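Local coordinates for peptidoglycan-recognition protein SD (Drosophila melanogaster, PDB 2RKQ) that recognises bacterial peptidoglycan in fly innate immunity and activates the Toll pathway in response to Gram-positive bacteria, at residues 28-33 and 139-144; 69-74 and 98-103. All blocks are in the same frame, centred on the assembly; numbering follows the deposited sequence.

Contact 1 (28-33 and 139-144); sequences RAVIAH and LGHRQV
Leu139 O accepts a hydrogen bond from Ile31 N at 2.8 Å, with 164° at the hydrogen, and is also approached by the CA-H of Val30, a weaker CA-H...O contact with Val30 CA at 3.2 Å. The ladder continues on either side of this bond, with Leu139 N to Ala29 O and His141 N to Ile31 O both at 2.8 Å. Two parallel bridges, Val30 with Leu139 and Ile31 with Gly140, set the register. They attach 136-140, an outermost strand of the mixed sheet of this amidase-type fold, to strand 26-33. Past the bridges the chain at 141-144 turns away, and Val30 CG1 meets His141 CA at 3.6 Å and the CG2 branch of Val144. The turn is tied back by Gln143, whose OE1 takes Gly140 N at 2.7 Å and also Trp164 NE1, while its NE2 binds the backbone oxygens of Ser165 and Glu167.

His141 has CG anti to its backbone N (chi1 -163°), which carries the ring beside Ala32, whose CB lies 3.4 Å from His141 ND1. Both ring nitrogens are bonded, ND1 to Ser149 OG and NE2 to Phe89 O. An alanine here would probably leave Ser149 OG and Phe89 O without their imidazole partner and open a gap beside Ala32 CB. Ala32, His141 and Ser149 meet where catalytic relatives hold zinc with two histidines and a cysteine; Ala32 and Ser149 probably replace one histidine and the cysteine, consistent with binding rather than zinc-dependent cleavage.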
ATOM      1  N   ARG A  28       3.411  12.219   1.680  1.00 10.79           N
ATOM      2  CA  ARG A  28       2.509  11.681   0.652  1.00 11.59           C
ATOM      3  C   ARG A  28       2.065  10.275   0.981  1.00 11.38           C
ATOM      4  O   ARG A  28       2.809   9.527   1.605  1.00 11.27           O
ATOM      5  CB  ARG A  28       3.192  11.633  -0.722  1.00 13.14           C
ATOM      6  CG  ARG A  28       3.993  12.859  -1.047  1.00 15.39           C
ATOM      7  CD  ARG A  28       4.309  12.914  -2.520  1.00 14.49           C
ATOM      8  NE  ARG A  28       5.186  11.843  -2.990  1.00 14.49           N
ATOM      9  CZ  ARG A  28       6.028  12.002  -4.019  1.00 15.46           C
ATOM     10  NH1 ARG A  28       6.107  13.172  -4.640  1.00 13.61           N
ATOM     11  NH2 ARG A  28       6.801  11.004  -4.411  1.00 15.22           N
ATOM     12  N   ALA A  29       0.851   9.937   0.549  1.00 10.73           N
ATOM     13  CA  ALA A  29       0.362   8.551   0.556  1.00 10.40           C
ATOM     14  C   ALA A  29       0.011   8.181  -0.868  1.00 10.53           C
ATOM     15  O   ALA A  29      -0.582   8.981  -1.585  1.00 11.92           O
ATOM     16  CB  ALA A  29      -0.861   8.419   1.455  1.00 10.41           C
ATOM     17  N   VAL A  30       0.414   6.981  -1.278  1.00 10.00           N
ATOM     18  CA  VAL A  30       0.231   6.535  -2.645  1.00 10.59           C
ATOM     19  C   VAL A  30      -0.597   5.261  -2.618  1.00 10.78           C
ATOM     20  O   VAL A  30      -0.248   4.322  -1.927  1.00 11.49           O
ATOM     21  CB  VAL A  30       1.590   6.278  -3.353  1.00 10.51           C
ATOM     22  CG1 VAL A  30       1.374   5.676  -4.741  1.00 12.64           C
ATOM     23  CG2 VAL A  30       2.339   7.593  -3.506  1.00 10.40           C
ATOM     24  N   ILE A  31      -1.702   5.246  -3.360  1.00 10.85           N
ATOM     25  CA  ILE A  31      -2.583   4.097  -3.405  1.00 11.14           C
ATOM     26  C   ILE A  31      -2.329   3.278  -4.665  1.00 10.60           C
ATOM     27  O   ILE A  31      -2.415   3.787  -5.794  1.00 10.70           O
ATOM     28  CB  ILE A  31      -4.063   4.518  -3.368  1.00 11.29           C
ATOM     29  CG1 ILE A  31      -4.340   5.460  -2.184  1.00 11.51           C
ATOM     30  CG2 ILE A  31      -4.976   3.281  -3.319  1.00 11.48           C
ATOM     31  CD1 ILE A  31      -3.992   4.867  -0.811  1.00 13.94           C
ATOM     32  N   ALA A  32      -2.037   2.001  -4.445  1.00 10.75           N
ATOM     33  CA  ALA A  32      -1.779   1.034  -5.504  1.00 10.81           C
ATOM     34  C   ALA A  32      -2.743  -0.137  -5.433  1.00 10.78           C
ATOM     35  O   ALA A  32      -3.479  -0.295  -4.464  1.00  9.80           O
ATOM     36  CB  ALA A  32      -0.339   0.526  -5.393  1.00 11.89           C
ATOM     37  N   HIS A  33      -2.781  -0.927  -6.504  1.00 10.68           N
ATOM     38  CA  HIS A  33      -3.295  -2.289  -6.401  1.00 10.97           C
ATOM     39  C   HIS A  33      -2.173  -3.252  -6.736  1.00 12.11           C
ATOM     40  O   HIS A  33      -1.162  -2.864  -7.335  1.00 12.32           O
ATOM     41  CB  HIS A  33      -4.585  -2.522  -7.219  1.00 10.79           C
ATOM     42  CG  HIS A  33      -4.427  -2.600  -8.717  1.00 11.91           C
ATOM     43  ND1 HIS A  33      -3.274  -2.308  -9.415  1.00 14.64           N
ATOM     44  CD2 HIS A  33      -5.359  -2.917  -9.651  1.00 10.96           C
ATOM     45  CE1 HIS A  33      -3.497  -2.475 -10.715  1.00 12.96           C
ATOM     46  NE2 HIS A  33      -4.754  -2.834 -10.879  1.00 16.48           N
ATOM     47  N   LEU A 139      -2.144  10.314  -3.526  1.00 11.18           N
ATOM     48  CA  LEU A 139      -1.910  10.109  -4.954  1.00 11.09           C
ATOM     49  C   LEU A 139      -2.229   8.691  -5.358  1.00 11.08           C
ATOM     50  O   LEU A 139      -2.051   7.776  -4.570  1.00 10.98           O
ATOM     51  CB  LEU A 139      -0.440  10.346  -5.284  1.00 11.54           C
ATOM     52  CG  LEU A 139       0.031  11.764  -4.953  1.00 12.42           C
ATOM     53  CD1 LEU A 139       1.552  11.813  -5.008  1.00 14.80           C
ATOM     54  CD2 LEU A 139      -0.548  12.751  -5.936  1.00 13.78           C
ATOM     55  N   GLY A 140      -2.695   8.496  -6.582  1.00 10.02           N
ATOM     56  CA  GLY A 140      -2.718   7.135  -7.100  1.00 10.07           C
ATOM     57  C   GLY A 140      -1.344   6.744  -7.589  1.00 10.83           C
ATOM     58  O   GLY A 140      -0.549   7.598  -7.992  1.00 10.32           O
ATOM     59  N   HIS A 141      -1.081   5.443  -7.596  1.00 10.92           N
ATOM     60  CA  HIS A 141       0.178   4.891  -8.078  1.00 10.72           C
ATOM     61  C   HIS A 141       0.494   5.427  -9.489  1.00 11.38           C
ATOM     62  O   HIS A 141       1.628   5.796  -9.780  1.00 11.61           O
ATOM     63  CB  HIS A 141       0.019   3.374  -8.052  1.00 11.23           C
ATOM     64  CG  HIS A 141       1.299   2.605  -8.134  1.00 10.30           C
ATOM     65  ND1 HIS A 141       1.307   1.231  -8.242  1.00 11.16           N
ATOM     66  CD2 HIS A 141       2.595   2.997  -8.129  1.00 12.66           C
ATOM     67  CE1 HIS A 141       2.557   0.809  -8.299  1.00 13.13           C
ATOM     68  NE2 HIS A 141       3.358   1.860  -8.243  1.00 12.49           N
ATOM     69  N   ARG A 142      -0.531   5.512 -10.336  1.00 11.92           N
ATOM     70  CA  ARG A 142      -0.350   5.996 -11.704  1.00 12.76           C
ATOM     71  C   ARG A 142       0.140   7.444 -11.789  1.00 12.41           C
ATOM     72  O   ARG A 142       0.611   7.882 -12.847  1.00 13.77           O
ATOM     73  CB  ARG A 142      -1.658   5.882 -12.484  1.00 12.44           C
ATOM     74  CG  ARG A 142      -2.834   6.628 -11.873  1.00 13.28           C
ATOM     75  CD  ARG A 142      -4.048   6.585 -12.783  1.00 14.87           C
ATOM     76  NE  ARG A 142      -4.522   5.221 -12.963  1.00 14.53           N
ATOM     77  CZ  ARG A 142      -5.567   4.906 -13.714  1.00 15.61           C
ATOM     78  NH1 ARG A 142      -6.247   5.870 -14.331  1.00 15.07           N
ATOM     79  NH2 ARG A 142      -5.934   3.638 -13.836  1.00 15.03           N
ATOM     80  N   GLN A 143      -0.006   8.203 -10.708  1.00 12.22           N
ATOM     81  CA  GLN A 143       0.467   9.588 -10.717  1.00 12.46           C
ATOM     82  C   GLN A 143       1.965   9.682 -10.421  1.00 13.03           C
ATOM     83  O   GLN A 143       2.567  10.738 -10.636  1.00 13.89           O
ATOM     84  CB  GLN A 143      -0.319  10.442  -9.729  1.00 12.43           C
ATOM     85  CG  GLN A 143      -1.807  10.448 -10.014  1.00 12.27           C
ATOM     86  CD  GLN A 143      -2.563  11.253  -9.002  1.00 12.46           C
ATOM     87  OE1 GLN A 143      -3.226  10.699  -8.102  1.00 13.26           O
ATOM     88  NE2 GLN A 143      -2.489  12.577  -9.139  1.00 12.78           N
ATOM     89  N   VAL A 144       2.554   8.581  -9.950  1.00 13.63           N
ATOM     90  CA  VAL A 144       3.966   8.571  -9.580  1.00 13.70           C
ATOM     91  C   VAL A 144       4.793   7.511 -10.308  1.00 14.35           C
ATOM     92  O   VAL A 144       6.016   7.462 -10.150  1.00 14.67           O
ATOM     93  CB  VAL A 144       4.147   8.390  -8.060  1.00 14.15           C
ATOM     94  CG1 VAL A 144       3.424   9.492  -7.294  1.00 14.67           C
ATOM     95  CG2 VAL A 144       3.669   7.010  -7.600  1.00 13.44           C
TER

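Contact 2 (69-74 and 98-103); sequences YLIGGN and LGIAFI
Ile71 and Phe102 lie side by side and point the same way, so that the tip of the isoleucine comes over a face of the ring. CD1 of Ile71 is 4.2 Å from the centroid of the Phe102 ring and 17° off its normal, a CH-pi contact displaced toward the rim at CZ. The placement follows from CG1 being anti to the carbonyl carbon (chi1 -53°), with CD1 extended beyond it. The same methyl meets Ile100 CG2 at 3.7 Å, the two isoleucines crossing at a slant, and therefore bridges two residues of the opposing strand.

Further along this face, the Tyr69 ring is set obliquely to Leu98, with Tyr69 CE1 4.1 Å from Leu98 CD1; its hydroxyl is bonded to Gln131. Helix 113-128 packs over this side, bringing Ala119 against both Ile71 and Phe102.

On the reverse face Leu70 leans on Ala101, CD2 of Leu70 to CB of Ala101 measuring 4.0 Å. Leu70 CB lies 4.1 Å from Ile103 CG1, and Met49 of helix 42-58 touches both Leu70 and Ile103.

At the end of strand 69-71, Ile71 O takes two donors, Ile103 N at 2.8 Å and a water at 2.9 Å. That water also donates to Ile103 O, joining the two carbonyls where the regular ladder ends. Ile103 CD1 packs against Gly72 CA at 3.9 Å, and a CB on Gly72 would collide with Asn74 OD1.

Three parallel bridges, Tyr69–Ile100, Leu70–Ala101 and Ile71–Phe102, and strand axes only 20° apart define a central pair of the mixed sheet, layered between helices 42-58 and 113-128 as in the alpha/beta fold of PGRP and type 2 amidase domains.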
ATOM      1  N   TYR A  69       1.775  -0.871   3.601  1.00  9.81           N
ATOM      2  CA  TYR A  69       0.571  -1.556   4.049  1.00 10.38           C
ATOM      3  C   TYR A  69      -0.122  -2.140   2.846  1.00 10.15           C
ATOM      4  O   TYR A  69      -0.067  -1.563   1.753  1.00 10.30           O
ATOM      5  CB  TYR A  69      -0.391  -0.571   4.690  1.00 11.24           C
ATOM      6  CG  TYR A  69       0.086   0.026   5.983  1.00 10.82           C
ATOM      7  CD1 TYR A  69       0.547   1.352   6.032  1.00 10.67           C
ATOM      8  CD2 TYR A  69       0.054  -0.711   7.163  1.00 11.71           C
ATOM      9  CE1 TYR A  69       0.989   1.918   7.234  1.00 10.19           C
ATOM     10  CE2 TYR A  69       0.475  -0.151   8.370  1.00 12.48           C
ATOM     11  CZ  TYR A  69       0.925   1.171   8.394  1.00 11.85           C
ATOM     12  OH  TYR A  69       1.348   1.742   9.579  1.00 14.29           O
ATOM     13  N   LEU A  70      -0.786  -3.274   3.053  1.00 10.48           N
ATOM     14  CA  LEU A  70      -1.618  -3.886   2.012  1.00 10.95           C
ATOM     15  C   LEU A  70      -2.967  -4.193   2.603  1.00 10.84           C
ATOM     16  O   LEU A  70      -3.078  -4.469   3.792  1.00 11.35           O
ATOM     17  CB  LEU A  70      -0.974  -5.165   1.470  1.00 12.12           C
ATOM     18  CG  LEU A  70       0.304  -4.842   0.685  1.00 13.26           C
ATOM     19  CD1 LEU A  70       1.539  -5.001   1.590  1.00 15.83           C
ATOM     20  CD2 LEU A  70       0.405  -5.687  -0.563  1.00 16.52           C
ATOM     21  N   ILE A  71      -3.989  -4.147   1.767  1.00 10.39           N
ATOM     22  CA  ILE A  71      -5.355  -4.292   2.253  1.00 11.57           C
ATOM     23  C   ILE A  71      -6.054  -5.428   1.523  1.00 10.69           C
ATOM     24  O   ILE A  71      -6.195  -5.406   0.303  1.00 11.01           O
ATOM     25  CB  ILE A  71      -6.153  -2.991   2.090  1.00 11.54           C
ATOM     26  CG1 ILE A  71      -5.386  -1.814   2.734  1.00 14.58           C
ATOM     27  CG2 ILE A  71      -7.528  -3.150   2.741  1.00 12.66           C
ATOM     28  CD1 ILE A  71      -6.062  -0.493   2.566  1.00 16.05           C
ATOM     29  N   GLY A  72      -6.424  -6.452   2.285  1.00 11.14           N
ATOM     30  CA  GLY A  72      -7.068  -7.616   1.684  1.00 11.57           C
ATOM     31  C   GLY A  72      -8.535  -7.373   1.437  1.00 11.50           C
ATOM     32  O   GLY A  72      -9.141  -6.462   2.010  1.00 11.80           O
ATOM     33  N   GLY A  73      -9.110  -8.193   0.562  1.00 12.14           N
ATOM     34  CA  GLY A  73     -10.552  -8.141   0.326  1.00 13.29           C
ATOM     35  C   GLY A  73     -11.364  -8.573   1.524  1.00 13.50           C
ATOM     36  O   GLY A  73     -12.573  -8.375   1.570  1.00 14.49           O
ATOM     37  N   ASN A  74     -10.699  -9.174   2.510  1.00 13.20           N
ATOM     38  CA  ASN A  74     -11.310  -9.446   3.815  1.00 12.86           C
ATOM     39  C   ASN A  74     -11.384  -8.216   4.717  1.00 12.43           C
ATOM     40  O   ASN A  74     -11.838  -8.301   5.871  1.00 14.20           O
ATOM     41  CB  ASN A  74     -10.516 -10.530   4.549  1.00 13.16           C
ATOM     42  CG  ASN A  74      -9.063 -10.123   4.810  1.00 13.13           C
ATOM     43  OD1 ASN A  74      -8.568  -9.106   4.305  1.00 12.26           O
ATOM     44  ND2 ASN A  74      -8.372 -10.930   5.624  1.00 11.40           N
ATOM     45  N   LEU A  98       4.133   7.050   1.646  1.00 10.46           N
ATOM     46  CA  LEU A  98       3.566   5.872   2.263  1.00 10.43           C
ATOM     47  C   LEU A  98       2.799   5.092   1.209  1.00 10.51           C
ATOM     48  O   LEU A  98       1.815   5.589   0.660  1.00 10.85           O
ATOM     49  CB  LEU A  98       2.599   6.306   3.363  1.00 10.50           C
ATOM     50  CG  LEU A  98       2.054   5.182   4.233  1.00 10.41           C
ATOM     51  CD1 LEU A  98       3.165   4.646   5.152  1.00 12.30           C
ATOM     52  CD2 LEU A  98       0.887   5.711   5.050  1.00 11.38           C
ATOM     53  N   GLY A  99       3.247   3.874   0.906  1.00 10.54           N
ATOM     54  CA  GLY A  99       2.611   3.078  -0.150  1.00 10.06           C
ATOM     55  C   GLY A  99       1.620   2.099   0.436  1.00  9.97           C
ATOM     56  O   GLY A  99       1.979   1.262   1.290  1.00 10.22           O
ATOM     57  N   ILE A 100       0.375   2.209  -0.021  1.00  9.97           N
ATOM     58  CA  ILE A 100      -0.707   1.349   0.455  1.00 10.11           C
ATOM     59  C   ILE A 100      -1.266   0.655  -0.778  1.00 10.08           C
ATOM     60  O   ILE A 100      -1.716   1.318  -1.709  1.00 10.94           O
ATOM     61  CB  ILE A 100      -1.811   2.194   1.099  1.00 10.05           C
ATOM     62  CG1 ILE A 100      -1.261   2.925   2.334  1.00 10.29           C
ATOM     63  CG2 ILE A 100      -2.960   1.290   1.519  1.00 11.92           C
ATOM     64  CD1 ILE A 100      -2.091   4.103   2.756  1.00 11.36           C
ATOM     65  N   ALA A 101      -1.203  -0.677  -0.792  1.00  9.97           N
ATOM     66  CA  ALA A 101      -1.699  -1.428  -1.947  1.00  9.55           C
ATOM     67  C   ALA A 101      -2.898  -2.261  -1.575  1.00  9.75           C
ATOM     68  O   ALA A 101      -2.878  -2.994  -0.581  1.00 10.09           O
ATOM     69  CB  ALA A 101      -0.605  -2.323  -2.535  1.00 10.11           C
ATOM     70  N   PHE A 102      -3.958  -2.131  -2.364  1.00  9.81           N
ATOM     71  CA  PHE A 102      -5.079  -3.025  -2.219  1.00 10.09           C
ATOM     72  C   PHE A 102      -4.745  -4.312  -2.944  1.00 10.75           C
ATOM     73  O   PHE A 102      -4.289  -4.303  -4.104  1.00 10.30           O
ATOM     74  CB  PHE A 102      -6.316  -2.414  -2.861  1.00 10.55           C
ATOM     75  CG  PHE A 102      -6.971  -1.330  -2.050  1.00 10.31           C
ATOM     76  CD1 PHE A 102      -6.412  -0.059  -1.968  1.00 10.56           C
ATOM     77  CD2 PHE A 102      -8.194  -1.578  -1.416  1.00 11.12           C
ATOM     78  CE1 PHE A 102      -7.036   0.938  -1.237  1.00 10.38           C
ATOM     79  CE2 PHE A 102      -8.834  -0.581  -0.685  1.00 11.64           C
ATOM     80  CZ  PHE A 102      -8.263   0.677  -0.602  1.00 11.58           C
ATOM     81  N   ILE A 103      -4.977  -5.418  -2.253  1.00 10.44           N
ATOM     82  CA  ILE A 103      -4.722  -6.721  -2.855  1.00 11.30           C
ATOM     83  C   ILE A 103      -5.863  -7.015  -3.823  1.00 11.23           C
ATOM     84  O   ILE A 103      -7.042  -7.010  -3.429  1.00 12.09           O
ATOM     85  CB  ILE A 103      -4.622  -7.837  -1.804  1.00 11.13           C
ATOM     86  CG1 ILE A 103      -3.470  -7.532  -0.825  1.00 12.63           C
ATOM     87  CG2 ILE A 103      -4.454  -9.197  -2.524  1.00 13.10           C
ATOM     88  CD1 ILE A 103      -3.426  -8.423   0.401  1.00 13.43           C
TER
HETATM   89  O   HOH W   1      -8.425  -5.248  -1.569  1.00 12.14           O

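Both contacts are buried parallel pairings within one sheet, their centres about 12 Å apart, but they differ in position. Contact 2 lies nearer the middle of the chain, about 5 Å from its centre against about 9 Å for contact 1, which brings in an outermost strand. Strands 26-33 and 97-102 are neighbours and join the two: Val30 N approaches Leu98 O at 2.8 Å, a probable hydrogen bond, and Ile31 CG2 packs on Phe102 CE1 at 3.8 Å. Contact 2 relies on apolar side chains on both faces between helices, whereas contact 1 adds polar histidine and glutamine side chains where strand 136-140 gives way to a turn.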